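PDB 5GZT: chitinase from Paenibacillus sp. FPU-7, which probably hydrolyses chitin and chitodextrins by random internal cleavage of their beta-1,4-linked N-acetylglucosamine chains. Local coordinates for residues B[303-308]-B[364-369]; B[1032-1037]-B[1074-1079]. All coordinates share one frame; numbering follows the deposited sequence.

Contact 1 (B[303-308]-B[364-369]); sequences HLYYAF and LVSIGG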
loop_
_atom_site.group_PDB
_atom_site.type_symbol
_atom_site.label_atom_id
_atom_site.label_comp_id
_atom_site.label_asym_id
_atom_site.label_seq_id
_atom_site.Cartn_x
_atom_site.Cartn_y
_atom_site.Cartn_z
ATOM N N HIS B 303 -1.280 -3.891 -0.220
ATOM C CA HIS B 303 -0.962 -4.474 -1.521
ATOM C C HIS B 303 0.502 -4.867 -1.560
ATOM O O HIS B 303 1.345 -4.131 -1.082
ATOM C CB HIS B 303 -1.151 -3.494 -2.640
ATOM C CG HIS B 303 -2.569 -3.123 -2.928
ATOM N ND1 HIS B 303 -3.408 -2.553 -1.991
ATOM C CD2 HIS B 303 -3.269 -3.146 -4.091
ATOM C CE1 HIS B 303 -4.564 -2.266 -2.560
ATOM N NE2 HIS B 303 -4.522 -2.660 -3.817
ATOM N N LEU B 304 0.798 -5.987 -2.198
ATOM C CA LEU B 304 2.149 -6.503 -2.361
ATOM C C LEU B 304 2.331 -6.670 -3.867
ATOM O O LEU B 304 1.509 -7.317 -4.520
ATOM C CB LEU B 304 2.253 -7.742 -1.515
ATOM C CG LEU B 304 3.216 -8.944 -1.588
ATOM C CD1 LEU B 304 4.358 -8.724 -2.542
ATOM C CD2 LEU B 304 3.602 -9.426 -0.197
ATOM N N TYR B 305 3.299 -5.966 -4.435
ATOM C CA TYR B 305 3.629 -6.058 -5.877
ATOM C C TYR B 305 4.871 -6.947 -6.028
ATOM O O TYR B 305 5.992 -6.619 -5.484
ATOM C CB TYR B 305 3.966 -4.692 -6.521
ATOM C CG TYR B 305 2.818 -3.823 -6.889
ATOM C CD1 TYR B 305 1.565 -4.001 -6.311
ATOM C CD2 TYR B 305 2.962 -2.818 -7.848
ATOM C CE1 TYR B 305 0.505 -3.217 -6.696
ATOM C CE2 TYR B 305 1.898 -2.033 -8.222
ATOM C CZ TYR B 305 0.672 -2.259 -7.662
ATOM O OH TYR B 305 -0.446 -1.481 -7.951
ATOM N N TYR B 306 4.722 -8.062 -6.777
ATOM C CA TYR B 306 5.861 -8.947 -7.052
ATOM C C TYR B 306 6.616 -8.342 -8.193
ATOM O O TYR B 306 6.094 -8.185 -9.303
ATOM C CB TYR B 306 5.432 -10.381 -7.366
ATOM C CG TYR B 306 6.585 -11.382 -7.441
ATOM C CD1 TYR B 306 7.244 -11.769 -6.301
ATOM C CD2 TYR B 306 6.996 -11.914 -8.642
ATOM C CE1 TYR B 306 8.291 -12.679 -6.349
ATOM C CE2 TYR B 306 8.021 -12.852 -8.707
ATOM C CZ TYR B 306 8.678 -13.217 -7.559
ATOM O OH TYR B 306 9.680 -14.149 -7.603
ATOM N N ALA B 307 7.856 -7.906 -7.892
ATOM C CA ALA B 307 8.651 -7.179 -8.814
ATOM C C ALA B 307 9.813 -8.078 -9.303
ATOM O O ALA B 307 10.869 -8.179 -8.635
ATOM C CB ALA B 307 9.196 -5.972 -8.131
ATOM N N PHE B 308 9.717 -8.691 -10.464
ATOM C CA PHE B 308 8.847 -8.368 -11.575
ATOM C C PHE B 308 8.637 -9.628 -12.443
ATOM O O PHE B 308 9.504 -10.592 -12.506
ATOM C CB PHE B 308 9.539 -7.384 -12.502
ATOM C CG PHE B 308 9.776 -6.010 -11.897
ATOM C CD1 PHE B 308 8.726 -5.086 -11.806
ATOM C CD2 PHE B 308 11.044 -5.606 -11.533
ATOM C CE1 PHE B 308 8.931 -3.828 -11.312
ATOM C CE2 PHE B 308 11.282 -4.349 -11.007
ATOM C CZ PHE B 308 10.233 -3.455 -10.888
ATOM N N LEU B 364 -0.294 -8.373 -6.482
ATOM C CA LEU B 364 -0.291 -8.192 -7.911
ATOM C C LEU B 364 1.026 -8.529 -8.527
ATOM O O LEU B 364 2.048 -8.484 -7.862
ATOM C CB LEU B 364 -0.638 -6.778 -8.290
ATOM C CG LEU B 364 -2.100 -6.263 -8.088
ATOM C CD1 LEU B 364 -2.491 -6.034 -6.638
ATOM C CD2 LEU B 364 -2.244 -4.974 -8.842
ATOM N N VAL B 365 1.014 -8.802 -9.821
ATOM C CA VAL B 365 2.227 -9.028 -10.531
ATOM C C VAL B 365 2.538 -7.722 -11.133
ATOM O O VAL B 365 1.678 -7.134 -11.763
ATOM C CB VAL B 365 2.176 -10.118 -11.640
ATOM C CG1 VAL B 365 1.028 -9.928 -12.630
ATOM C CG2 VAL B 365 3.482 -10.086 -12.450
ATOM N N SER B 366 3.790 -7.267 -10.982
ATOM C CA SER B 366 4.224 -6.091 -11.631
ATOM C C SER B 366 5.114 -6.481 -12.795
ATOM O O SER B 366 6.084 -7.209 -12.646
ATOM C CB SER B 366 4.934 -5.142 -10.613
ATOM O OG SER B 366 5.445 -4.034 -11.307
ATOM N N ILE B 367 4.822 -5.949 -13.965
ATOM C CA ILE B 367 5.475 -6.428 -15.151
ATOM C C ILE B 367 6.328 -5.394 -15.654
ATOM O O ILE B 367 5.808 -4.357 -15.914
ATOM C CB ILE B 367 4.417 -6.797 -16.253
ATOM C CG1 ILE B 367 3.467 -7.867 -15.683
ATOM C CG2 ILE B 367 5.130 -7.299 -17.520
ATOM C CD1 ILE B 367 2.219 -8.082 -16.484
ATOM N N GLY B 368 7.621 -5.652 -15.863
ATOM C CA GLY B 368 8.475 -4.628 -16.468
ATOM C C GLY B 368 9.627 -4.247 -15.518
ATOM O O GLY B 368 10.371 -5.148 -15.056
ATOM N N GLY B 369 9.819 -2.923 -15.294
ATOM C CA GLY B 369 10.814 -2.409 -14.368
ATOM C C GLY B 369 11.961 -1.825 -15.168
ATOM O O GLY B 369 11.924 -1.800 -16.406
#

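Contact 2 (B[1032-1037]-B[1074-1079]); sequences INHGLF and APYLYN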
loop_
_atom_site.group_PDB
_atom_site.type_symbol
_atom_site.label_atom_id
_atom_site.label_comp_id
_atom_site.label_asym_id
_atom_site.label_seq_id
_atom_site.Cartn_x
_atom_site.Cartn_y
_atom_site.Cartn_z
ATOM N N ILE B 1032 10.236 -28.862 7.433
ATOM C CA ILE B 1032 10.376 -27.595 6.708
ATOM C C ILE B 1032 10.934 -26.596 7.722
ATOM O O ILE B 1032 10.357 -26.469 8.840
ATOM C CB ILE B 1032 9.017 -27.059 6.202
ATOM C CG1 ILE B 1032 8.313 -28.094 5.317
ATOM C CG2 ILE B 1032 9.157 -25.743 5.427
ATOM C CD1 ILE B 1032 6.873 -27.724 5.034
ATOM N N ASN B 1033 12.032 -25.927 7.329
ATOM C CA ASN B 1033 12.822 -25.017 8.154
ATOM C C ASN B 1033 13.108 -25.603 9.515
ATOM O O ASN B 1033 12.951 -24.927 10.548
ATOM C CB ASN B 1033 12.111 -23.666 8.305
ATOM C CG ASN B 1033 11.827 -23.017 6.973
ATOM O OD1 ASN B 1033 10.758 -22.448 6.763
ATOM N ND2 ASN B 1033 12.781 -23.105 6.059
ATOM N N HIS B 1034 13.494 -26.874 9.497
ATOM C CA HIS B 1034 13.747 -27.661 10.672
ATOM C C HIS B 1034 12.592 -27.629 11.676
ATOM O O HIS B 1034 12.818 -27.647 12.861
ATOM C CB HIS B 1034 15.039 -27.221 11.334
ATOM C CG HIS B 1034 16.151 -26.971 10.375
ATOM N ND1 HIS B 1034 16.708 -27.960 9.601
ATOM C CD2 HIS B 1034 16.819 -25.834 10.068
ATOM C CE1 HIS B 1034 17.669 -27.447 8.855
ATOM N NE2 HIS B 1034 17.765 -26.159 9.130
ATOM N N GLY B 1035 11.361 -27.603 11.182
ATOM C CA GLY B 1035 10.170 -27.651 12.048
ATOM C C GLY B 1035 9.726 -26.329 12.681
ATOM O O GLY B 1035 8.677 -26.299 13.331
ATOM N N LEU B 1036 10.450 -25.230 12.418
ATOM C CA LEU B 1036 10.196 -23.958 13.089
ATOM C C LEU B 1036 9.042 -23.217 12.462
ATOM O O LEU B 1036 9.094 -22.914 11.279
ATOM C CB LEU B 1036 11.439 -23.076 13.028
ATOM C CG LEU B 1036 11.316 -21.675 13.659
ATOM C CD1 LEU B 1036 11.032 -21.830 15.147
ATOM C CD2 LEU B 1036 12.628 -20.898 13.395
ATOM N N PHE B 1037 8.029 -22.915 13.249
ATOM C CA PHE B 1037 6.802 -22.228 12.800
ATOM C C PHE B 1037 6.094 -23.060 11.706
ATOM O O PHE B 1037 5.630 -22.509 10.694
ATOM C CB PHE B 1037 7.034 -20.761 12.336
ATOM C CG PHE B 1037 7.799 -19.898 13.340
ATOM C CD1 PHE B 1037 7.348 -19.774 14.678
ATOM C CD2 PHE B 1037 8.921 -19.166 12.951
ATOM C CE1 PHE B 1037 8.043 -18.962 15.587
ATOM C CE2 PHE B 1037 9.616 -18.357 13.859
ATOM C CZ PHE B 1037 9.190 -18.289 15.169
ATOM N N ALA B 1074 17.060 -17.861 20.435
ATOM C CA ALA B 1074 16.447 -19.023 21.019
ATOM C C ALA B 1074 16.899 -20.270 20.321
ATOM O O ALA B 1074 16.853 -20.316 19.067
ATOM C CB ALA B 1074 14.917 -18.918 20.911
ATOM N N PRO B 1075 17.233 -21.310 21.103
ATOM C CA PRO B 1075 17.498 -22.610 20.535
ATOM C C PRO B 1075 16.260 -23.484 20.361
ATOM O O PRO B 1075 15.186 -23.275 21.002
ATOM C CB PRO B 1075 18.392 -23.231 21.574
ATOM C CG PRO B 1075 17.759 -22.735 22.875
ATOM C CD PRO B 1075 17.354 -21.339 22.577
ATOM N N TYR B 1076 16.409 -24.456 19.455
ATOM C CA TYR B 1076 15.428 -25.486 19.253
ATOM C C TYR B 1076 16.094 -26.731 18.720
ATOM O O TYR B 1076 17.196 -26.674 18.191
ATOM C CB TYR B 1076 14.277 -25.079 18.349
ATOM C CG TYR B 1076 14.596 -24.569 16.941
ATOM C CD1 TYR B 1076 15.112 -23.302 16.732
ATOM C CD2 TYR B 1076 14.332 -25.339 15.815
ATOM C CE1 TYR B 1076 15.366 -22.821 15.435
ATOM C CE2 TYR B 1076 14.568 -24.870 14.529
ATOM C CZ TYR B 1076 15.099 -23.608 14.345
ATOM O OH TYR B 1076 15.351 -23.140 13.100
ATOM N N LEU B 1077 15.413 -27.852 18.897
ATOM C CA LEU B 1077 15.891 -29.160 18.472
ATOM C C LEU B 1077 14.901 -29.628 17.428
ATOM O O LEU B 1077 13.713 -29.384 17.601
ATOM C CB LEU B 1077 15.904 -30.152 19.632
ATOM C CG LEU B 1077 17.152 -30.370 20.477
ATOM C CD1 LEU B 1077 18.156 -29.264 20.495
ATOM C CD2 LEU B 1077 16.799 -30.825 21.890
ATOM N N TYR B 1078 15.398 -30.296 16.370
ATOM C CA TYR B 1078 14.542 -31.042 15.434
ATOM C C TYR B 1078 15.129 -32.455 15.220
ATOM O O TYR B 1078 16.376 -32.689 15.242
ATOM C CB TYR B 1078 14.340 -30.282 14.109
ATOM C CG TYR B 1078 13.255 -30.900 13.226
ATOM C CD1 TYR B 1078 11.929 -30.850 13.604
ATOM C CD2 TYR B 1078 13.571 -31.567 12.018
ATOM C CE1 TYR B 1078 10.940 -31.449 12.864
ATOM C CE2 TYR B 1078 12.555 -32.158 11.239
ATOM C CZ TYR B 1078 11.246 -32.102 11.668
ATOM O OH TYR B 1078 10.188 -32.631 10.943
ATOM N N ASN B 1079 14.220 -33.407 15.142
ATOM C CA ASN B 1079 14.573 -34.812 14.842
ATOM C C ASN B 1079 13.501 -35.255 13.830
ATOM O O ASN B 1079 12.349 -35.486 14.200
ATOM C CB ASN B 1079 14.598 -35.703 16.089
ATOM C CG ASN B 1079 14.974 -37.170 15.778
ATOM O OD1 ASN B 1079 14.824 -37.644 14.655
ATOM N ND2 ASN B 1079 15.483 -37.878 16.785
#

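Contact 1 (B[303-308]-B[364-369])
Two neighbouring parallel strands of the first family 18 TIM barrel, 303-308 and 364-368, pair here in the buried interior of the fold. A parallel ladder of three backbone hydrogen bonds joins them: Leu364 N to Leu304 O, Tyr306 N to Leu364 O (2.9 Å), and Ser366 N to Tyr306 O. Tyr305, Leu364 and Ser366 face the barrel interior, while Tyr306 and Val365 face the helix layer, where Tyr306 packs on helix 344-352 and its hydroxyl is hydrogen-bonded to Asp344. Inside, Tyr305 and Leu364 lie side by side, with Tyr305 CE1 3.9 Å from Leu364 CD2, and the Tyr305 hydroxyl is hydrogen-bonded to that of Tyr478. Leu364 CD1 touches His303 CD2 (3.9 Å), and His303 NE2 is hydrogen-bonded to Glu452. Phe308, entered through a cis peptide, lays one ring face over Gly369, whose CA stands 3.8 Å from the ring centroid in a CH-pi contact; a side chain on Gly369 would collide with the ring. Ser366 OG, anti to its backbone N (chi1 175°), reaches the ring edge 3.5 Å from Phe308 CD1 and is hydrogen-bonded to Asp405. This Ser-Ile-Gly-Gly run beside the aspartates of strand 403-407 is the SxGG signature of family 18 chitinase barrels.

Contact 2 (B[1032-1037]-B[1074-1079])
Gly1035 N donates to Ile1032 O (2.8 Å), and the same nitrogen lies under one face of the Tyr1078 ring. Tyr1078, with CG anti to its backbone N (chi1 -169°), spreads that face over the peptide joining His1034 to Gly1035. Asn1033, His1034 and Gly1035 all have positive phi, and two overlapping turns are closed by this bond and by Leu1036 N to Asn1033 O (3.1 Å). Glycine suits its spot twice over: its phi is positive (82°), and a CB would run into the ring. His1034 O lies 3.3 Å from Tyr1078 CB, and it meets the edge of the other ring, in its plane, 3.7 Å from Tyr1076 CE2. Leu1036 crosses Tyr1076 at about a right angle: CD1 lies over one ring face, while Leu1036 CD2 comes to 3.5 Å from Tyr1076 OH. Leucine suits the place because its two methyls cover both the ring and its hydroxyl end. An alanine in place of Tyr1076 would probably open a gap beside Leu1036 and leave the His1034 carbonyl without its flanking ring edge. Set between barrel strands 1015-1020 and 1110-1114, this small antiparallel sheet is consistent with the alpha+beta insertion domain of family 18 chitinases. Within it, strand 1074-1079 runs between strands 1065-1069 and 1086-1089; the His1034 ring stacks on Tyr1067 of the former, and the Tyr1076 ring meets Phe1087 of the latter.

Overall arrangement
Contact 1 and contact 2 share no element, since each uses its own strands in a different family 18 region of the chain. Their centres are about 32 Å apart and their nearest atoms about 16 Å. Contact 1 belongs to the core of the first barrel: every touching residue is buried, and regular backbone bonds set the register while side chains find polar partners on both faces of the strands. Contact 2, farther from the centre of the chain, is also mostly buried, with His1034 partly exposed and Asn1033 exposed at its margin. No backbone bond joins its two segments, which meet through tyrosine rings, a leucine and a peptide. Both use glycine where a ring lies close to the backbone.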